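Long-range contacts in SusD-like carbohydrate binding protein (Bacteroides vulgatus, PDB 3LEW), which probably binds carbohydrate at the outer membrane of Bacteroides vulgatus, presumably as part of SusD-like nutrient uptake: residues A51-V59 and Q416-Y424; A365-R376 and L390-E401. All coordinates share one frame; numbering follows the deposited sequence.

Contact 1. Residues A51-V59 and Q416-Y424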
loop_
_atom_site.group_PDB
_atom_site.type_symbol
_atom_site.label_atom_id
_atom_site.label_comp_id
_atom_site.label_asym_id
_atom_site.label_seq_id
_atom_site.Cartn_x
_atom_site.Cartn_y
_atom_site.Cartn_z
ATOM N N ALA A 51 7.198 -0.504 -4.269
ATOM C CA ALA A 51 7.561 -1.841 -4.712
ATOM C C ALA A 51 6.327 -2.631 -5.108
ATOM O O ALA A 51 6.317 -3.285 -6.159
ATOM C CB ALA A 51 8.371 -2.610 -3.610
ATOM N N ASN A 52 5.293 -2.550 -4.277
ATOM C CA ASN A 52 4.057 -3.286 -4.483
ATOM C C ASN A 52 3.387 -2.990 -5.818
ATOM O O ASN A 52 2.834 -3.876 -6.435
ATOM C CB ASN A 52 3.048 -3.080 -3.345
ATOM C CG ASN A 52 3.524 -3.687 -2.000
ATOM O OD1 ASN A 52 4.556 -4.405 -1.958
ATOM N ND2 ASN A 52 2.860 -3.289 -0.896
ATOM N N ASP A 53 3.415 -1.740 -6.236
ATOM C CA ASP A 53 2.859 -1.368 -7.521
ATOM C C ASP A 53 3.773 -1.675 -8.676
ATOM O O ASP A 53 3.291 -2.038 -9.748
ATOM C CB ASP A 53 2.444 0.127 -7.501
ATOM C CG ASP A 53 1.243 0.369 -6.604
ATOM O OD1 ASP A 53 0.337 -0.513 -6.515
ATOM O OD2 ASP A 53 1.179 1.450 -5.993
ATOM N N ALA A 54 5.096 -1.529 -8.501
ATOM C CA ALA A 54 6.041 -1.915 -9.529
ATOM C C ALA A 54 5.917 -3.407 -9.842
ATOM O O ALA A 54 6.141 -3.841 -10.967
ATOM C CB ALA A 54 7.515 -1.557 -9.102
HETATM N N MSE A 55 5.498 -4.185 -8.858
HETATM C CA MSE A 55 5.354 -5.631 -9.035
HETATM C C MSE A 55 3.919 -6.069 -9.480
HETATM O O MSE A 55 3.512 -7.212 -9.247
HETATM C CB MSE A 55 5.796 -6.244 -7.709
HETATM C CG MSE A 55 7.311 -6.060 -7.476
HETATM SE SE MSE A 55 7.860 -6.538 -5.723
HETATM C CE MSE A 55 7.638 -8.469 -5.766
ATOM N N GLY A 56 3.216 -5.179 -10.194
ATOM C CA GLY A 56 1.875 -5.423 -10.616
ATOM C C GLY A 56 1.737 -5.373 -12.136
ATOM O O GLY A 56 2.740 -5.408 -12.890
ATOM N N SER A 57 0.496 -5.298 -12.578
ATOM C CA SER A 57 0.181 -5.346 -13.990
ATOM C C SER A 57 0.091 -3.991 -14.621
ATOM O O SER A 57 -0.029 -3.922 -15.847
ATOM C CB SER A 57 -1.168 -6.075 -14.186
ATOM O OG SER A 57 -1.063 -7.435 -13.737
ATOM N N ASP A 58 0.040 -2.930 -13.811
ATOM C CA ASP A 58 -0.392 -1.618 -14.336
ATOM C C ASP A 58 0.656 -0.519 -14.406
ATOM O O ASP A 58 0.349 0.647 -14.843
ATOM C CB ASP A 58 -1.591 -1.136 -13.540
ATOM C CG ASP A 58 -2.713 -2.157 -13.534
ATOM O OD1 ASP A 58 -2.959 -2.702 -14.638
ATOM O OD2 ASP A 58 -3.251 -2.455 -12.430
ATOM N N VAL A 59 1.869 -0.849 -14.003
ATOM C CA VAL A 59 2.959 0.132 -13.885
ATOM C C VAL A 59 4.141 -0.348 -14.708
ATOM O O VAL A 59 4.500 -1.524 -14.638
ATOM C CB VAL A 59 3.359 0.320 -12.388
ATOM C CG1 VAL A 59 4.644 1.171 -12.213
ATOM C CG2 VAL A 59 2.168 0.925 -11.595
ATOM N N GLN A 416 -4.660 -14.844 -5.356
ATOM C CA GLN A 416 -4.015 -15.908 -6.159
ATOM C C GLN A 416 -4.155 -15.615 -7.647
ATOM O O GLN A 416 -4.454 -16.497 -8.461
ATOM C CB GLN A 416 -4.519 -17.301 -5.785
ATOM C CG GLN A 416 -4.226 -17.669 -4.349
ATOM C CD GLN A 416 -4.594 -19.086 -4.033
ATOM O OE1 GLN A 416 -4.028 -20.054 -4.610
ATOM N NE2 GLN A 416 -5.562 -19.246 -3.151
ATOM N N GLN A 417 -3.906 -14.360 -8.006
ATOM C CA GLN A 417 -3.988 -13.960 -9.383
ATOM C C GLN A 417 -2.622 -13.966 -10.007
ATOM O O GLN A 417 -1.622 -14.176 -9.318
ATOM C CB GLN A 417 -4.656 -12.582 -9.474
ATOM C CG GLN A 417 -6.167 -12.642 -9.272
ATOM C CD GLN A 417 -6.766 -11.270 -9.383
ATOM O OE1 GLN A 417 -6.556 -10.420 -8.511
ATOM N NE2 GLN A 417 -7.489 -11.023 -10.480
ATOM N N THR A 418 -2.577 -13.798 -11.335
ATOM C CA THR A 418 -1.299 -13.629 -12.000
ATOM C C THR A 418 -1.116 -12.210 -12.491
ATOM O O THR A 418 -2.057 -11.511 -12.850
ATOM C CB THR A 418 -1.098 -14.600 -13.158
ATOM O OG1 THR A 418 0.264 -14.497 -13.624
ATOM C CG2 THR A 418 -2.114 -14.349 -14.318
ATOM N N VAL A 419 0.131 -11.749 -12.463
ATOM C CA VAL A 419 0.547 -10.531 -13.152
ATOM C C VAL A 419 0.263 -10.703 -14.626
ATOM O O VAL A 419 0.514 -11.775 -15.169
ATOM C CB VAL A 419 2.072 -10.313 -12.987
ATOM C CG1 VAL A 419 2.626 -9.276 -14.020
ATOM C CG2 VAL A 419 2.364 -9.902 -11.571
ATOM N N VAL A 420 -0.241 -9.672 -15.289
ATOM C CA VAL A 420 -0.526 -9.733 -16.722
ATOM C C VAL A 420 0.097 -8.483 -17.360
ATOM O O VAL A 420 -0.127 -7.351 -16.893
ATOM C CB VAL A 420 -2.063 -9.738 -17.026
ATOM C CG1 VAL A 420 -2.325 -9.704 -18.547
ATOM C CG2 VAL A 420 -2.720 -10.975 -16.411
ATOM N N ARG A 421 0.895 -8.705 -18.395
ATOM C CA ARG A 421 1.604 -7.616 -19.097
ATOM C C ARG A 421 1.718 -7.889 -20.583
ATOM O O ARG A 421 2.472 -8.779 -21.013
ATOM C CB ARG A 421 3.017 -7.435 -18.544
ATOM C CG ARG A 421 3.031 -6.954 -17.072
ATOM C CD ARG A 421 4.406 -6.699 -16.597
ATOM N NE ARG A 421 4.423 -6.275 -15.187
ATOM C CZ ARG A 421 5.544 -6.108 -14.504
ATOM N NH1 ARG A 421 6.715 -6.373 -15.084
ATOM N NH2 ARG A 421 5.514 -5.712 -13.234
ATOM N N ASN A 422 1.034 -7.072 -21.363
ATOM C CA ASN A 422 1.089 -7.171 -22.806
ATOM C C ASN A 422 1.961 -6.092 -23.445
ATOM O O ASN A 422 2.059 -4.990 -22.948
ATOM C CB ASN A 422 -0.335 -7.178 -23.367
ATOM C CG ASN A 422 -1.073 -8.440 -22.972
ATOM O OD1 ASN A 422 -0.555 -9.540 -23.173
ATOM N ND2 ASN A 422 -2.242 -8.296 -22.352
ATOM N N ALA A 423 2.591 -6.455 -24.563
ATOM C CA ALA A 423 3.477 -5.575 -25.310
ATOM C C ALA A 423 2.649 -4.495 -26.028
ATOM O O ALA A 423 1.635 -4.798 -26.628
ATOM C CB ALA A 423 4.299 -6.393 -26.350
ATOM N N TYR A 424 3.093 -3.239 -25.944
ATOM C CA TYR A 424 2.499 -2.122 -26.683
ATOM C C TYR A 424 3.367 -1.760 -27.879
ATOM O O TYR A 424 4.596 -1.723 -27.758
ATOM C CB TYR A 424 2.327 -0.918 -25.727
ATOM C CG TYR A 424 1.333 0.105 -26.241
ATOM C CD1 TYR A 424 -0.044 -0.092 -26.093
ATOM C CD2 TYR A 424 1.755 1.215 -26.935
ATOM C CE1 TYR A 424 -0.954 0.769 -26.613
ATOM C CE2 TYR A 424 0.862 2.095 -27.444
ATOM C CZ TYR A 424 -0.513 1.881 -27.274
ATOM O OH TYR A 424 -1.397 2.797 -27.776
HETATM O O HOH W 1 -3.218 -8.925 -12.908
#
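The turn that leaves helix 46-54, at G56 and S57, is held by V419, V420 and R421 of the extended loop between helix 408-414 and strand 429-434. The touching parts run nearly at right angles, and contact centres on a few residues. R421 grips G56 side-on: NE and NH2 both hydrogen-bond to G56 O, at 3.0 and 2.8 Å, and this one oxygen sits in the guanidinium plane, at its edge. With CG beside the backbone N (chi1 -65°) and the chain extended from there to NE, the arginine spans from the loop to the turn. R421 NH2 also comes within 3.0 Å of A54 O. NH1 is taken by the carbonyls of N71 and F452, which helps to fix the rotation of the group. S57 OG receives the backbone N-H of V420 at 2.8 Å in an almost straight bond (169°). A water lies 2.7 Å from the same OG and donates to T418 O, a second tie to the serine. V419 packs alongside, with CG2 3.7 Å from M55 O and CG1 facing G56 O and S57 OG; its side chain also touches I412 of helix 408-414. Here an arginine giving two N-H groups side-on to one carbonyl oxygen and a serine-to-backbone bond fasten an extended loop to a helix C-terminal turn, joining parts of the SusD-family chain that are far apart in sequence.

Contact 2. Residues A365-R376 and L390-E401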
loop_
_atom_site.group_PDB
_atom_site.type_symbol
_atom_site.label_atom_id
_atom_site.label_comp_id
_atom_site.label_asym_id
_atom_site.label_seq_id
_atom_site.Cartn_x
_atom_site.Cartn_y
_atom_site.Cartn_z
ATOM N N ALA A 365 -23.457 -5.448 -2.399
ATOM C CA ALA A 365 -22.128 -5.305 -2.962
ATOM C C ALA A 365 -22.121 -4.384 -4.182
ATOM O O ALA A 365 -21.280 -3.508 -4.312
ATOM C CB ALA A 365 -21.531 -6.656 -3.334
ATOM N N ILE A 366 -23.053 -4.605 -5.087
ATOM C CA ILE A 366 -23.050 -3.864 -6.328
ATOM C C ILE A 366 -23.363 -2.391 -6.097
ATOM O O ILE A 366 -22.933 -1.542 -6.871
ATOM C CB ILE A 366 -24.000 -4.480 -7.350
ATOM C CG1 ILE A 366 -23.699 -3.917 -8.742
ATOM C CG2 ILE A 366 -25.439 -4.303 -6.904
ATOM C CD1 ILE A 366 -24.645 -4.360 -9.796
ATOM N N ASN A 367 -24.084 -2.060 -5.033
ATOM C CA ASN A 367 -24.435 -0.658 -4.810
ATOM C C ASN A 367 -23.217 0.148 -4.355
ATOM O O ASN A 367 -23.046 1.299 -4.775
ATOM C CB ASN A 367 -25.531 -0.557 -3.772
ATOM C CG ASN A 367 -26.775 -1.277 -4.200
ATOM O OD1 ASN A 367 -27.155 -1.208 -5.373
ATOM N ND2 ASN A 367 -27.402 -2.004 -3.269
ATOM N N LYS A 368 -22.396 -0.467 -3.506
ATOM C CA LYS A 368 -21.174 0.180 -3.032
ATOM C C LYS A 368 -20.181 0.358 -4.174
ATOM O O LYS A 368 -19.592 1.425 -4.310
ATOM C CB LYS A 368 -20.570 -0.560 -1.840
ATOM C CG LYS A 368 -21.558 -0.656 -0.644
ATOM C CD LYS A 368 -21.702 0.683 0.059
ATOM C CE LYS A 368 -22.647 0.652 1.270
ATOM N NZ LYS A 368 -24.100 0.420 1.037
ATOM N N LEU A 369 -20.057 -0.649 -5.028
ATOM C CA LEU A 369 -19.249 -0.538 -6.226
ATOM C C LEU A 369 -19.745 0.588 -7.145
ATOM O O LEU A 369 -18.970 1.414 -7.622
ATOM C CB LEU A 369 -19.253 -1.875 -6.974
ATOM C CG LEU A 369 -18.373 -1.982 -8.217
ATOM C CD1 LEU A 369 -16.868 -1.666 -7.890
ATOM C CD2 LEU A 369 -18.561 -3.361 -8.875
ATOM N N ASN A 370 -21.056 0.626 -7.363
ATOM C CA ASN A 370 -21.659 1.642 -8.216
ATOM C C ASN A 370 -21.573 3.046 -7.623
ATOM O O ASN A 370 -21.539 4.005 -8.376
ATOM C CB ASN A 370 -23.105 1.283 -8.550
ATOM C CG ASN A 370 -23.208 0.293 -9.714
ATOM O OD1 ASN A 370 -22.243 0.112 -10.466
ATOM N ND2 ASN A 370 -24.354 -0.356 -9.855
ATOM N N ASP A 371 -21.597 3.182 -6.296
ATOM C CA ASP A 371 -21.408 4.502 -5.644
ATOM C C ASP A 371 -20.025 5.084 -6.051
ATOM O O ASP A 371 -19.917 6.271 -6.389
ATOM C CB ASP A 371 -21.423 4.424 -4.102
ATOM C CG ASP A 371 -22.788 4.155 -3.517
ATOM O OD1 ASP A 371 -23.824 4.523 -4.148
ATOM O OD2 ASP A 371 -22.812 3.572 -2.374
ATOM N N LEU A 372 -18.977 4.250 -5.973
ATOM C CA LEU A 372 -17.638 4.695 -6.328
ATOM C C LEU A 372 -17.593 4.998 -7.822
ATOM O O LEU A 372 -17.098 6.040 -8.241
ATOM C CB LEU A 372 -16.598 3.647 -5.979
ATOM C CG LEU A 372 -15.153 3.949 -6.356
ATOM C CD1 LEU A 372 -14.655 5.317 -5.809
ATOM C CD2 LEU A 372 -14.260 2.781 -5.853
ATOM N N LYS A 373 -18.124 4.089 -8.631
ATOM C CA LYS A 373 -18.120 4.306 -10.077
ATOM C C LYS A 373 -18.819 5.639 -10.463
ATOM O O LYS A 373 -18.271 6.444 -11.239
ATOM C CB LYS A 373 -18.717 3.107 -10.808
ATOM C CG LYS A 373 -17.838 1.872 -10.859
ATOM C CD LYS A 373 -18.589 0.698 -11.536
ATOM C CE LYS A 373 -17.744 -0.587 -11.718
ATOM N NZ LYS A 373 -16.484 -0.342 -12.498
ATOM N N THR A 374 -20.027 5.853 -9.939
ATOM C CA THR A 374 -20.750 7.087 -10.134
ATOM C C THR A 374 -19.916 8.329 -9.763
ATOM O O THR A 374 -19.894 9.343 -10.513
ATOM C CB THR A 374 -22.080 7.089 -9.351
ATOM O OG1 THR A 374 -22.910 6.037 -9.871
ATOM C CG2 THR A 374 -22.820 8.455 -9.523
ATOM N N ALA A 375 -19.257 8.273 -8.616
ATOM C CA ALA A 375 -18.489 9.399 -8.123
ATOM C C ALA A 375 -17.379 9.762 -9.122
ATOM O O ALA A 375 -17.049 10.966 -9.303
ATOM C CB ALA A 375 -17.908 9.128 -6.725
ATOM N N ARG A 376 -16.837 8.764 -9.820
ATOM C CA ARG A 376 -15.737 9.035 -10.747
ATOM C C ARG A 376 -16.187 9.247 -12.204
ATOM O O ARG A 376 -15.373 9.574 -13.058
ATOM C CB ARG A 376 -14.722 7.905 -10.689
ATOM C CG ARG A 376 -14.182 7.602 -9.287
ATOM C CD ARG A 376 -13.467 8.769 -8.632
ATOM N NE ARG A 376 -12.965 8.405 -7.313
ATOM C CZ ARG A 376 -13.089 9.142 -6.215
ATOM N NH1 ARG A 376 -13.684 10.343 -6.228
ATOM N NH2 ARG A 376 -12.610 8.662 -5.074
ATOM N N LEU A 390 -18.424 -10.742 -10.409
ATOM C CA LEU A 390 -18.548 -9.551 -9.539
ATOM C C LEU A 390 -17.251 -9.314 -8.815
ATOM O O LEU A 390 -16.745 -8.190 -8.812
ATOM C CB LEU A 390 -19.681 -9.703 -8.525
ATOM C CG LEU A 390 -19.866 -8.479 -7.611
ATOM C CD1 LEU A 390 -20.104 -7.168 -8.406
ATOM C CD2 LEU A 390 -21.014 -8.802 -6.618
ATOM N N LEU A 391 -16.665 -10.362 -8.230
ATOM C CA LEU A 391 -15.334 -10.223 -7.644
ATOM C C LEU A 391 -14.308 -9.688 -8.630
ATOM O O LEU A 391 -13.544 -8.772 -8.303
ATOM C CB LEU A 391 -14.862 -11.541 -7.029
ATOM C CG LEU A 391 -15.566 -11.968 -5.774
ATOM C CD1 LEU A 391 -15.197 -13.437 -5.438
ATOM C CD2 LEU A 391 -15.216 -11.010 -4.629
ATOM N N GLU A 392 -14.274 -10.212 -9.857
ATOM C CA GLU A 392 -13.283 -9.712 -10.810
ATOM C C GLU A 392 -13.526 -8.241 -11.173
ATOM O O GLU A 392 -12.574 -7.503 -11.390
ATOM C CB GLU A 392 -13.193 -10.604 -12.045
ATOM C CG GLU A 392 -12.566 -11.935 -11.694
ATOM C CD GLU A 392 -12.585 -12.942 -12.818
ATOM O OE1 GLU A 392 -12.624 -12.529 -14.008
ATOM O OE2 GLU A 392 -12.552 -14.155 -12.489
ATOM N N THR A 393 -14.773 -7.835 -11.210
ATOM C CA THR A 393 -15.149 -6.440 -11.506
ATOM C C THR A 393 -14.715 -5.508 -10.364
ATOM O O THR A 393 -14.222 -4.394 -10.593
ATOM C CB THR A 393 -16.672 -6.333 -11.804
ATOM O OG1 THR A 393 -16.986 -7.219 -12.894
ATOM C CG2 THR A 393 -17.051 -4.923 -12.198
ATOM N N ILE A 394 -14.860 -5.998 -9.143
ATOM C CA ILE A 394 -14.377 -5.283 -7.951
ATOM C C ILE A 394 -12.843 -5.167 -7.954
ATOM O O ILE A 394 -12.284 -4.094 -7.739
ATOM C CB ILE A 394 -14.928 -5.902 -6.650
ATOM C CG1 ILE A 394 -16.437 -5.767 -6.628
ATOM C CG2 ILE A 394 -14.269 -5.213 -5.397
ATOM C CD1 ILE A 394 -17.108 -6.506 -5.497
ATOM N N TRP A 395 -12.166 -6.264 -8.230
ATOM C CA TRP A 395 -10.698 -6.266 -8.323
ATOM C C TRP A 395 -10.198 -5.290 -9.411
ATOM O O TRP A 395 -9.143 -4.645 -9.230
ATOM C CB TRP A 395 -10.184 -7.666 -8.596
ATOM C CG TRP A 395 -10.469 -8.659 -7.478
ATOM C CD1 TRP A 395 -10.704 -8.380 -6.154
ATOM C CD2 TRP A 395 -10.477 -10.073 -7.596
ATOM N NE1 TRP A 395 -10.883 -9.555 -5.457
ATOM C CE2 TRP A 395 -10.776 -10.602 -6.323
ATOM C CE3 TRP A 395 -10.327 -10.955 -8.675
ATOM C CZ2 TRP A 395 -10.865 -11.985 -6.085
ATOM C CZ3 TRP A 395 -10.440 -12.332 -8.436
ATOM C CH2 TRP A 395 -10.692 -12.822 -7.151
ATOM N N LEU A 396 -10.910 -5.204 -10.535
ATOM C CA LEU A 396 -10.539 -4.270 -11.594
ATOM C C LEU A 396 -10.712 -2.839 -11.117
ATOM O O LEU A 396 -9.843 -1.997 -11.343
ATOM C CB LEU A 396 -11.325 -4.494 -12.887
ATOM C CG LEU A 396 -10.756 -5.614 -13.763
ATOM C CD1 LEU A 396 -11.825 -6.130 -14.713
ATOM C CD2 LEU A 396 -9.539 -5.126 -14.519
ATOM N N GLU A 397 -11.818 -2.568 -10.450
ATOM C CA GLU A 397 -12.042 -1.204 -9.913
ATOM C C GLU A 397 -10.998 -0.843 -8.838
ATOM O O GLU A 397 -10.602 0.318 -8.740
ATOM C CB GLU A 397 -13.499 -1.035 -9.433
ATOM C CG GLU A 397 -13.934 0.400 -9.248
ATOM C CD GLU A 397 -13.855 1.239 -10.510
ATOM O OE1 GLU A 397 -14.281 0.797 -11.601
ATOM O OE2 GLU A 397 -13.285 2.336 -10.396
ATOM N N ARG A 398 -10.532 -1.810 -8.025
ATOM C CA ARG A 398 -9.386 -1.551 -7.144
ATOM C C ARG A 398 -8.138 -1.081 -7.922
ATOM O O ARG A 398 -7.489 -0.151 -7.504
ATOM C CB ARG A 398 -9.001 -2.798 -6.322
ATOM C CG ARG A 398 -10.026 -3.177 -5.286
ATOM C CD ARG A 398 -9.645 -4.493 -4.556
ATOM N NE ARG A 398 -8.397 -4.355 -3.848
ATOM C CZ ARG A 398 -8.235 -3.910 -2.599
ATOM N NH1 ARG A 398 -9.260 -3.589 -1.845
ATOM N NH2 ARG A 398 -7.005 -3.786 -2.103
ATOM N N ARG A 399 -7.791 -1.764 -9.023
ATOM C CA ARG A 399 -6.636 -1.389 -9.833
ATOM C C ARG A 399 -6.817 0.007 -10.405
ATOM O O ARG A 399 -5.851 0.773 -10.476
ATOM C CB ARG A 399 -6.436 -2.407 -10.966
ATOM C CG ARG A 399 -5.928 -3.774 -10.407
ATOM C CD ARG A 399 -6.075 -4.846 -11.450
ATOM N NE ARG A 399 -5.334 -4.532 -12.661
ATOM C CZ ARG A 399 -5.487 -5.200 -13.809
ATOM N NH1 ARG A 399 -6.352 -6.207 -13.897
ATOM N NH2 ARG A 399 -4.781 -4.885 -14.878
ATOM N N LYS A 400 -8.038 0.313 -10.788
ATOM C CA LYS A 400 -8.349 1.599 -11.434
ATOM C C LYS A 400 -8.308 2.741 -10.415
ATOM O O LYS A 400 -7.701 3.766 -10.670
ATOM C CB LYS A 400 -9.706 1.540 -12.104
ATOM C CG LYS A 400 -9.764 0.643 -13.328
ATOM C CD LYS A 400 -11.211 0.351 -13.712
ATOM C CE LYS A 400 -11.967 1.633 -14.190
ATOM N NZ LYS A 400 -13.449 1.385 -14.313
ATOM N N GLU A 401 -8.942 2.542 -9.283
ATOM C CA GLU A 401 -9.085 3.606 -8.263
ATOM C C GLU A 401 -7.841 3.782 -7.410
ATOM O O GLU A 401 -7.567 4.900 -6.960
ATOM C CB GLU A 401 -10.306 3.309 -7.376
ATOM C CG GLU A 401 -10.535 4.263 -6.161
ATOM C CD GLU A 401 -10.843 5.705 -6.524
ATOM O OE1 GLU A 401 -11.155 5.993 -7.699
ATOM O OE2 GLU A 401 -10.791 6.567 -5.611
HETATM O O HOH W 2 -14.813 -2.612 -12.728
#
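L369 and E397 both carry CG opposite the backbone N (chi1 -163° in E397), which sends each side chain across the gap between the helices; E397 then bends at chi2, its CB and CG lying against L369 CD1. L369 CD2 meets I394 CG1 at 3.9 Å and T393 CG2 at 4.0 Å. L369 is thus a knob in the hole formed by L390, T393, I394 and E397. A365 CB touches L390 CD2 at 4.0 Å. Helices 365-376 and 387-401 form a near-parallel pair within the SusD-family region, their segment axes 11.2 Å apart at closest approach and 28° from parallel; L372 and E401 also pack on helix 346-359. K373 reaches E397 OE1 with NZ at 2.6 Å, on the anti side of the carboxylate, while K400 NZ bonds the same oxygen from its opposite face, on the syn side; the shared anion probably offsets the closeness of the two ammonium groups. A water links K373 NZ to T393 O. R376 pairs side-on with E401, NE to OE1 at 3.0 Å and NH2 to OE2 at 2.8 Å; the guanidinium and carboxylate planes are tilted 17° but do not coincide, the nitrogens meeting the oxygens on the syn side and out of the carboxylate plane. R302 salt-bridges both glutamates, R345 adds a second arginine to E401 OE2, and E253 shares R376 NH2.

How the contacts relate
Both contacts are largely buried, but they join different kinds of element. Contact 1 fastens a helix end to a loop more than 350 residues away in sequence and has an exposed margin at V420; contact 2 pairs two helices that are close in sequence, and lies nested within the chain closed by contact 1. In the first, side-chain groups bond to main-chain ones, whereas the second combines an aliphatic interface with carboxylate salt bridges. Their centres are about 19 Å apart, yet they meet through helix 387-401: R399 forms a salt bridge with D58, its NH2 2.9 Å from D58 OD1, and W395 packs against Q417.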